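Long-range contact in GTPase-activating protein GYP1 (Saccharomyces cerevisiae, PDB 1FKM), which stimulates GTP hydrolysis by Ypt/Rab GTPases such as Ypt1 and Ypt7 through its TBC domain, which supplies catalytic arginine and glutamine fingers in trans: residues 83-94 and 113-122. Sequence-based numbering, arbitrary orientation.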
ATOM      1  N   ASP A  83      -4.759  26.167   2.747  1.00 43.40           N
ATOM      2  CA  ASP A  83      -3.485  25.508   2.490  1.00 40.06           C
ATOM      3  C   ASP A  83      -2.626  25.309   3.738  1.00 36.32           C
ATOM      4  O   ASP A  83      -2.456  24.185   4.207  1.00 34.81           O
ATOM      5  CB  ASP A  83      -2.695  26.312   1.458  1.00 68.12           C
ATOM      6  CG  ASP A  83      -3.452  26.491   0.156  1.00 70.12           C
ATOM      7  OD1 ASP A  83      -4.533  25.880   0.006  1.00 70.12           O
ATOM      8  OD2 ASP A  83      -2.962  27.240  -0.717  1.00 70.12           O
ATOM      9  N   ILE A  84      -2.087  26.405   4.265  1.00 42.97           N
ATOM     10  CA  ILE A  84      -1.225  26.364   5.443  1.00 37.89           C
ATOM     11  C   ILE A  84      -1.674  25.376   6.522  1.00 33.25           C
ATOM     12  O   ILE A  84      -0.898  24.515   6.937  1.00 30.79           O
ATOM     13  CB  ILE A  84      -1.078  27.770   6.076  1.00 49.21           C
ATOM     14  CG1 ILE A  84      -0.532  28.754   5.038  1.00 50.88           C
ATOM     15  CG2 ILE A  84      -0.157  27.706   7.284  1.00 48.27           C
ATOM     16  CD1 ILE A  84       0.803  28.351   4.434  1.00 49.64           C
ATOM     17  N   PRO A  85      -2.928  25.483   6.990  1.00 31.87           N
ATOM     18  CA  PRO A  85      -3.419  24.567   8.026  1.00 29.19           C
ATOM     19  C   PRO A  85      -3.248  23.091   7.666  1.00 27.48           C
ATOM     20  O   PRO A  85      -2.847  22.278   8.505  1.00 25.95           O
ATOM     21  CB  PRO A  85      -4.883  24.967   8.169  1.00 38.12           C
ATOM     22  CG  PRO A  85      -4.847  26.441   7.881  1.00 39.59           C
ATOM     23  CD  PRO A  85      -3.952  26.493   6.663  1.00 39.95           C
ATOM     24  N   THR A  86      -3.556  22.744   6.420  1.00 24.17           N
ATOM     25  CA  THR A  86      -3.424  21.361   5.957  1.00 24.18           C
ATOM     26  C   THR A  86      -1.957  20.946   6.000  1.00 22.25           C
ATOM     27  O   THR A  86      -1.624  19.816   6.372  1.00 20.48           O
ATOM     28  CB  THR A  86      -3.970  21.209   4.518  1.00 25.37           C
ATOM     29  OG1 THR A  86      -5.385  21.410   4.539  1.00 23.39           O
ATOM     30  CG2 THR A  86      -3.667  19.815   3.958  1.00 22.02           C
ATOM     31  N   TRP A  87      -1.085  21.869   5.614  1.00 21.54           N
ATOM     32  CA  TRP A  87       0.349  21.614   5.636  1.00 23.44           C
ATOM     33  C   TRP A  87       0.780  21.252   7.064  1.00 23.88           C
ATOM     34  O   TRP A  87       1.534  20.303   7.278  1.00 22.52           O
ATOM     35  CB  TRP A  87       1.097  22.857   5.140  1.00 24.14           C
ATOM     36  CG  TRP A  87       2.596  22.767   5.207  1.00 25.45           C
ATOM     37  CD1 TRP A  87       3.393  23.129   6.257  1.00 27.98           C
ATOM     38  CD2 TRP A  87       3.475  22.271   4.192  1.00 26.93           C
ATOM     39  NE1 TRP A  87       4.710  22.888   5.958  1.00 27.88           N
ATOM     40  CE2 TRP A  87       4.791  22.361   4.696  1.00 28.77           C
ATOM     41  CE3 TRP A  87       3.279  21.756   2.902  1.00 28.77           C
ATOM     42  CZ2 TRP A  87       5.906  21.958   3.959  1.00 28.57           C
ATOM     43  CZ3 TRP A  87       4.388  21.357   2.169  1.00 30.26           C
ATOM     44  CH2 TRP A  87       5.688  21.460   2.700  1.00 29.78           C
ATOM     45  N   HIS A  88       0.285  22.000   8.043  1.00 23.43           N
ATOM     46  CA  HIS A  88       0.648  21.737   9.436  1.00 26.14           C
ATOM     47  C   HIS A  88       0.020  20.451   9.966  1.00 24.78           C
ATOM     48  O   HIS A  88       0.604  19.757  10.790  1.00 23.86           O
ATOM     49  CB  HIS A  88       0.266  22.941  10.300  1.00 31.91           C
ATOM     50  CG  HIS A  88       1.161  24.122  10.093  1.00 36.26           C
ATOM     51  ND1 HIS A  88       0.718  25.424  10.191  1.00 40.48           N
ATOM     52  CD2 HIS A  88       2.478  24.196   9.785  1.00 38.60           C
ATOM     53  CE1 HIS A  88       1.721  26.249   9.949  1.00 40.63           C
ATOM     54  NE2 HIS A  88       2.801  25.529   9.700  1.00 39.85           N
ATOM     55  N   GLN A  89      -1.170  20.131   9.478  1.00 24.75           N
ATOM     56  CA  GLN A  89      -1.858  18.913   9.882  1.00 24.80           C
ATOM     57  C   GLN A  89      -1.028  17.702   9.445  1.00 24.65           C
ATOM     58  O   GLN A  89      -0.946  16.696  10.153  1.00 23.80           O
ATOM     59  CB  GLN A  89      -3.242  18.888   9.236  1.00 29.96           C
ATOM     60  CG  GLN A  89      -3.953  17.564   9.256  1.00 33.31           C
ATOM     61  CD  GLN A  89      -5.310  17.653   8.575  1.00 35.66           C
ATOM     62  OE1 GLN A  89      -5.446  18.275   7.522  1.00 37.90           O
ATOM     63  NE2 GLN A  89      -6.317  17.025   9.169  1.00 38.22           N
ATOM     64  N   ILE A  90      -0.401  17.807   8.278  1.00 22.07           N
ATOM     65  CA  ILE A  90       0.429  16.719   7.759  1.00 23.55           C
ATOM     66  C   ILE A  90       1.762  16.672   8.490  1.00 24.54           C
ATOM     67  O   ILE A  90       2.323  15.601   8.725  1.00 25.59           O
ATOM     68  CB  ILE A  90       0.683  16.905   6.256  1.00 22.63           C
ATOM     69  CG1 ILE A  90      -0.636  16.733   5.498  1.00 21.77           C
ATOM     70  CG2 ILE A  90       1.727  15.907   5.761  1.00 21.85           C
ATOM     71  CD1 ILE A  90      -0.543  17.136   4.056  1.00 20.85           C
ATOM     72  N   GLU A  91       2.254  17.849   8.847  1.00 24.78           N
ATOM     73  CA  GLU A  91       3.514  18.007   9.559  1.00 29.16           C
ATOM     74  C   GLU A  91       3.464  17.263  10.888  1.00 29.10           C
ATOM     75  O   GLU A  91       4.477  16.760  11.374  1.00 28.58           O
ATOM     76  CB  GLU A  91       3.763  19.491   9.808  1.00 45.95           C
ATOM     77  CG  GLU A  91       5.023  19.816  10.570  1.00 54.17           C
ATOM     78  CD  GLU A  91       5.059  21.269  10.999  1.00 58.06           C
ATOM     79  OE1 GLU A  91       4.870  22.149  10.132  1.00 58.76           O
ATOM     80  OE2 GLU A  91       5.276  21.528  12.203  1.00 61.35           O
ATOM     81  N   ILE A  92       2.274  17.205  11.473  1.00 27.39           N
ATOM     82  CA  ILE A  92       2.071  16.526  12.745  1.00 28.70           C
ATOM     83  C   ILE A  92       2.194  15.002  12.632  1.00 29.91           C
ATOM     84  O   ILE A  92       2.628  14.339  13.574  1.00 28.36           O
ATOM     85  CB  ILE A  92       0.689  16.888  13.331  1.00 38.76           C
ATOM     86  CG1 ILE A  92       0.670  18.372  13.709  1.00 38.65           C
ATOM     87  CG2 ILE A  92       0.376  16.018  14.536  1.00 39.35           C
ATOM     88  CD1 ILE A  92      -0.688  18.882  14.158  1.00 38.83           C
ATOM     89  N   ASP A  93       1.827  14.446  11.481  1.00 29.42           N
ATOM     90  CA  ASP A  93       1.897  12.998  11.294  1.00 30.37           C
ATOM     91  C   ASP A  93       3.171  12.441  10.658  1.00 30.11           C
ATOM     92  O   ASP A  93       3.571  11.314  10.955  1.00 30.12           O
ATOM     93  CB  ASP A  93       0.693  12.515  10.482  1.00 42.46           C
ATOM     94  CG  ASP A  93      -0.563  12.394  11.320  1.00 45.16           C
ATOM     95  OD1 ASP A  93      -0.514  12.731  12.523  1.00 45.73           O
ATOM     96  OD2 ASP A  93      -1.599  11.958  10.775  1.00 46.50           O
ATOM     97  N   ILE A  94       3.813  13.217   9.793  1.00 27.28           N
ATOM     98  CA  ILE A  94       5.018  12.746   9.118  1.00 28.84           C
ATOM     99  C   ILE A  94       6.109  12.197  10.046  1.00 30.86           C
ATOM    100  O   ILE A  94       6.483  11.024   9.944  1.00 29.65           O
ATOM    101  CB  ILE A  94       5.625  13.856   8.227  1.00 34.20           C
ATOM    102  CG1 ILE A  94       4.677  14.161   7.067  1.00 34.37           C
ATOM    103  CG2 ILE A  94       6.988  13.419   7.696  1.00 35.24           C
ATOM    104  CD1 ILE A  94       4.439  12.982   6.145  1.00 35.46           C
ATOM    105  N   LEU A 113       7.869  13.196   1.819  1.00 18.49           N
ATOM    106  CA  LEU A 113       6.525  12.704   2.121  1.00 18.69           C
ATOM    107  C   LEU A 113       5.572  13.859   2.420  1.00 19.36           C
ATOM    108  O   LEU A 113       4.395  13.810   2.081  1.00 16.78           O
ATOM    109  CB  LEU A 113       6.564  11.723   3.302  1.00 21.16           C
ATOM    110  CG  LEU A 113       7.352  10.431   3.038  1.00 23.32           C
ATOM    111  CD1 LEU A 113       7.243   9.499   4.252  1.00 25.01           C
ATOM    112  CD2 LEU A 113       6.808   9.726   1.785  1.00 21.57           C
ATOM    113  N   GLN A 114       6.090  14.908   3.047  1.00 18.75           N
ATOM    114  CA  GLN A 114       5.278  16.079   3.370  1.00 21.25           C
ATOM    115  C   GLN A 114       4.703  16.680   2.081  1.00 20.21           C
ATOM    116  O   GLN A 114       3.503  16.969   1.995  1.00 19.58           O
ATOM    117  CB  GLN A 114       6.147  17.114   4.100  1.00 24.97           C
ATOM    118  CG  GLN A 114       5.520  18.490   4.340  1.00 30.89           C
ATOM    119  CD  GLN A 114       4.481  18.500   5.448  1.00 33.03           C
ATOM    120  OE1 GLN A 114       4.644  17.844   6.479  1.00 34.82           O
ATOM    121  NE2 GLN A 114       3.413  19.268   5.251  1.00 32.28           N
ATOM    122  N   ARG A 115       5.560  16.857   1.083  1.00 20.30           N
ATOM    123  CA  ARG A 115       5.133  17.432  -0.195  1.00 19.27           C
ATOM    124  C   ARG A 115       4.150  16.528  -0.937  1.00 18.70           C
ATOM    125  O   ARG A 115       3.146  16.997  -1.484  1.00 17.96           O
ATOM    126  CB  ARG A 115       6.347  17.709  -1.090  1.00 22.12           C
ATOM    127  CG  ARG A 115       7.268  18.814  -0.582  1.00 28.70           C
ATOM    128  CD  ARG A 115       8.326  19.171  -1.619  1.00 31.52           C
ATOM    129  NE  ARG A 115       9.410  18.196  -1.703  1.00 33.44           N
ATOM    130  CZ  ARG A 115      10.523  18.244  -0.974  1.00 36.74           C
ATOM    131  NH1 ARG A 115      10.703  19.223  -0.094  1.00 35.71           N
ATOM    132  NH2 ARG A 115      11.468  17.321  -1.130  1.00 34.84           N
ATOM    133  N   ILE A 116       4.446  15.235  -0.967  1.00 18.73           N
ATOM    134  CA  ILE A 116       3.571  14.278  -1.640  1.00 19.57           C
ATOM    135  C   ILE A 116       2.168  14.281  -1.040  1.00 18.73           C
ATOM    136  O   ILE A 116       1.170  14.391  -1.759  1.00 20.15           O
ATOM    137  CB  ILE A 116       4.145  12.844  -1.548  1.00 18.20           C
ATOM    138  CG1 ILE A 116       5.448  12.757  -2.349  1.00 18.22           C
ATOM    139  CG2 ILE A 116       3.122  11.844  -2.068  1.00 18.99           C
ATOM    140  CD1 ILE A 116       6.235  11.457  -2.128  1.00 18.08           C
ATOM    141  N   LEU A 117       2.091  14.164   0.280  1.00 15.04           N
ATOM    142  CA  LEU A 117       0.798  14.128   0.946  1.00 15.95           C
ATOM    143  C   LEU A 117       0.071  15.456   0.863  1.00 17.05           C
ATOM    144  O   LEU A 117      -1.154  15.491   0.742  1.00 16.96           O
ATOM    145  CB  LEU A 117       0.966  13.724   2.410  1.00 17.87           C
ATOM    146  CG  LEU A 117       1.512  12.306   2.604  1.00 19.16           C
ATOM    147  CD1 LEU A 117       1.704  12.031   4.092  1.00 18.72           C
ATOM    148  CD2 LEU A 117       0.553  11.297   1.999  1.00 19.23           C
ATOM    149  N   TYR A 118       0.828  16.546   0.925  1.00 18.01           N
ATOM    150  CA  TYR A 118       0.229  17.872   0.856  1.00 19.95           C
ATOM    151  C   TYR A 118      -0.449  18.063  -0.496  1.00 19.33           C
ATOM    152  O   TYR A 118      -1.596  18.512  -0.566  1.00 20.61           O
ATOM    153  CB  TYR A 118       1.298  18.947   1.056  1.00 20.36           C
ATOM    154  CG  TYR A 118       0.768  20.358   0.947  1.00 23.24           C
ATOM    155  CD1 TYR A 118      -0.137  20.859   1.884  1.00 22.61           C
ATOM    156  CD2 TYR A 118       1.160  21.187  -0.103  1.00 26.75           C
ATOM    157  CE1 TYR A 118      -0.641  22.159   1.778  1.00 27.74           C
ATOM    158  CE2 TYR A 118       0.662  22.486  -0.223  1.00 29.07           C
ATOM    159  CZ  TYR A 118      -0.237  22.965   0.720  1.00 29.95           C
ATOM    160  OH  TYR A 118      -0.747  24.242   0.588  1.00 31.37           O
ATOM    161  N   LEU A 119       0.259  17.721  -1.570  1.00 19.48           N
ATOM    162  CA  LEU A 119      -0.299  17.877  -2.909  1.00 21.11           C
ATOM    163  C   LEU A 119      -1.551  17.032  -3.098  1.00 20.93           C
ATOM    164  O   LEU A 119      -2.536  17.490  -3.682  1.00 21.59           O
ATOM    165  CB  LEU A 119       0.737  17.513  -3.977  1.00 19.04           C
ATOM    166  CG  LEU A 119       0.248  17.720  -5.419  1.00 22.81           C
ATOM    167  CD1 LEU A 119      -0.178  19.177  -5.618  1.00 22.88           C
ATOM    168  CD2 LEU A 119       1.350  17.342  -6.398  1.00 21.81           C
ATOM    169  N   TRP A 120      -1.526  15.793  -2.609  1.00 20.98           N
ATOM    170  CA  TRP A 120      -2.700  14.936  -2.743  1.00 18.78           C
ATOM    171  C   TRP A 120      -3.864  15.533  -1.954  1.00 20.20           C
ATOM    172  O   TRP A 120      -5.008  15.560  -2.429  1.00 19.10           O
ATOM    173  CB  TRP A 120      -2.415  13.523  -2.224  1.00 21.39           C
ATOM    174  CG  TRP A 120      -3.584  12.591  -2.434  1.00 19.97           C
ATOM    175  CD1 TRP A 120      -3.818  11.801  -3.522  1.00 22.24           C
ATOM    176  CD2 TRP A 120      -4.707  12.414  -1.561  1.00 20.60           C
ATOM    177  NE1 TRP A 120      -5.019  11.142  -3.381  1.00 22.34           N
ATOM    178  CE2 TRP A 120      -5.585  11.502  -2.188  1.00 20.74           C
ATOM    179  CE3 TRP A 120      -5.060  12.942  -0.310  1.00 20.37           C
ATOM    180  CZ2 TRP A 120      -6.795  11.107  -1.608  1.00 22.05           C
ATOM    181  CZ3 TRP A 120      -6.262  12.549   0.264  1.00 21.60           C
ATOM    182  CH2 TRP A 120      -7.116  11.641  -0.385  1.00 20.76           C
ATOM    183  N   ALA A 121      -3.578  16.009  -0.744  1.00 19.35           N
ATOM    184  CA  ALA A 121      -4.618  16.589   0.105  1.00 19.69           C
ATOM    185  C   ALA A 121      -5.251  17.825  -0.536  1.00 21.54           C
ATOM    186  O   ALA A 121      -6.467  18.010  -0.481  1.00 21.98           O
ATOM    187  CB  ALA A 121      -4.039  16.942   1.469  1.00 23.84           C
ATOM    188  N   ILE A 122      -4.427  18.665  -1.149  1.00 21.71           N
ATOM    189  CA  ILE A 122      -4.925  19.878  -1.800  1.00 25.65           C
ATOM    190  C   ILE A 122      -5.789  19.520  -3.007  1.00 26.52           C
ATOM    191  O   ILE A 122      -6.746  20.225  -3.334  1.00 25.60           O
ATOM    192  CB  ILE A 122      -3.755  20.779  -2.251  1.00 35.29           C
ATOM    193  CG1 ILE A 122      -3.029  21.323  -1.020  1.00 38.36           C
ATOM    194  CG2 ILE A 122      -4.259  21.917  -3.130  1.00 41.04           C
ATOM    195  CD1 ILE A 122      -3.922  22.076  -0.061  1.00 41.59           C
TER
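Helix 83-93 and the helix segment 113-122 run roughly antiparallel, their N-to-C directions 135° apart and their axes 9.7 Å apart at closest approach, with Trp-87 facing Tyr-118 where the backbones come nearest. The Trp-87 indole is met at its edge by Tyr-118 and over one face by Gln-114. Its CE3 edge points at one face of the Tyr-118 ring, a T-shaped stack with centroids 5.0 Å apart and planes at 80°. Over the indole face, Gln-114 CG makes a CH-pi contact 3.6 Å from the centre of the six-membered ring. A long, flexible amide suits this place: CG stands anti to the backbone N (chi1 171°) and the chain bends at chi2, which carries NE2 over the indole toward the backbone carbonyl of Trp-87. Gln-114 NE2 donates to Trp-87 O at 3.0 Å. That oxygen also accepts the helical bond from Glu-91 N, and the two donors reach it from opposite faces of the carbonyl plane; the buried NE2 is gripped while the helical bond stays intact.

Beyond this polar bridge the packing is knobs-into-holes within the all-helical TBC domain: Ile-90 enters the hole formed by Gln-114, Leu-117, Tyr-118 and Ala-121, while Tyr-118 sits among Asp-83, Thr-86, Trp-87 and Ile-90. The extended CG1-CD1 branch of Ile-90 brings CD1 to 3.4 Å from Tyr-118 CA, and small Ala-121 leaves room for Thr-86, whose methyl CG2 lies 3.8 Å from Ala-121 CB. Farther along, the CG1 arm of Ile-94 ends in CD1, 3.5 Å from Leu-117 CD1 and also against Leu-113 CB. Leu-117 in turn touches Ile-133 and Asn-134 of helix 133-145. Close to this end, Asp-93 forms a salt bridge to the arginine finger Arg-96 and a weak hydrogen bond to the glutamine finger Gln-131.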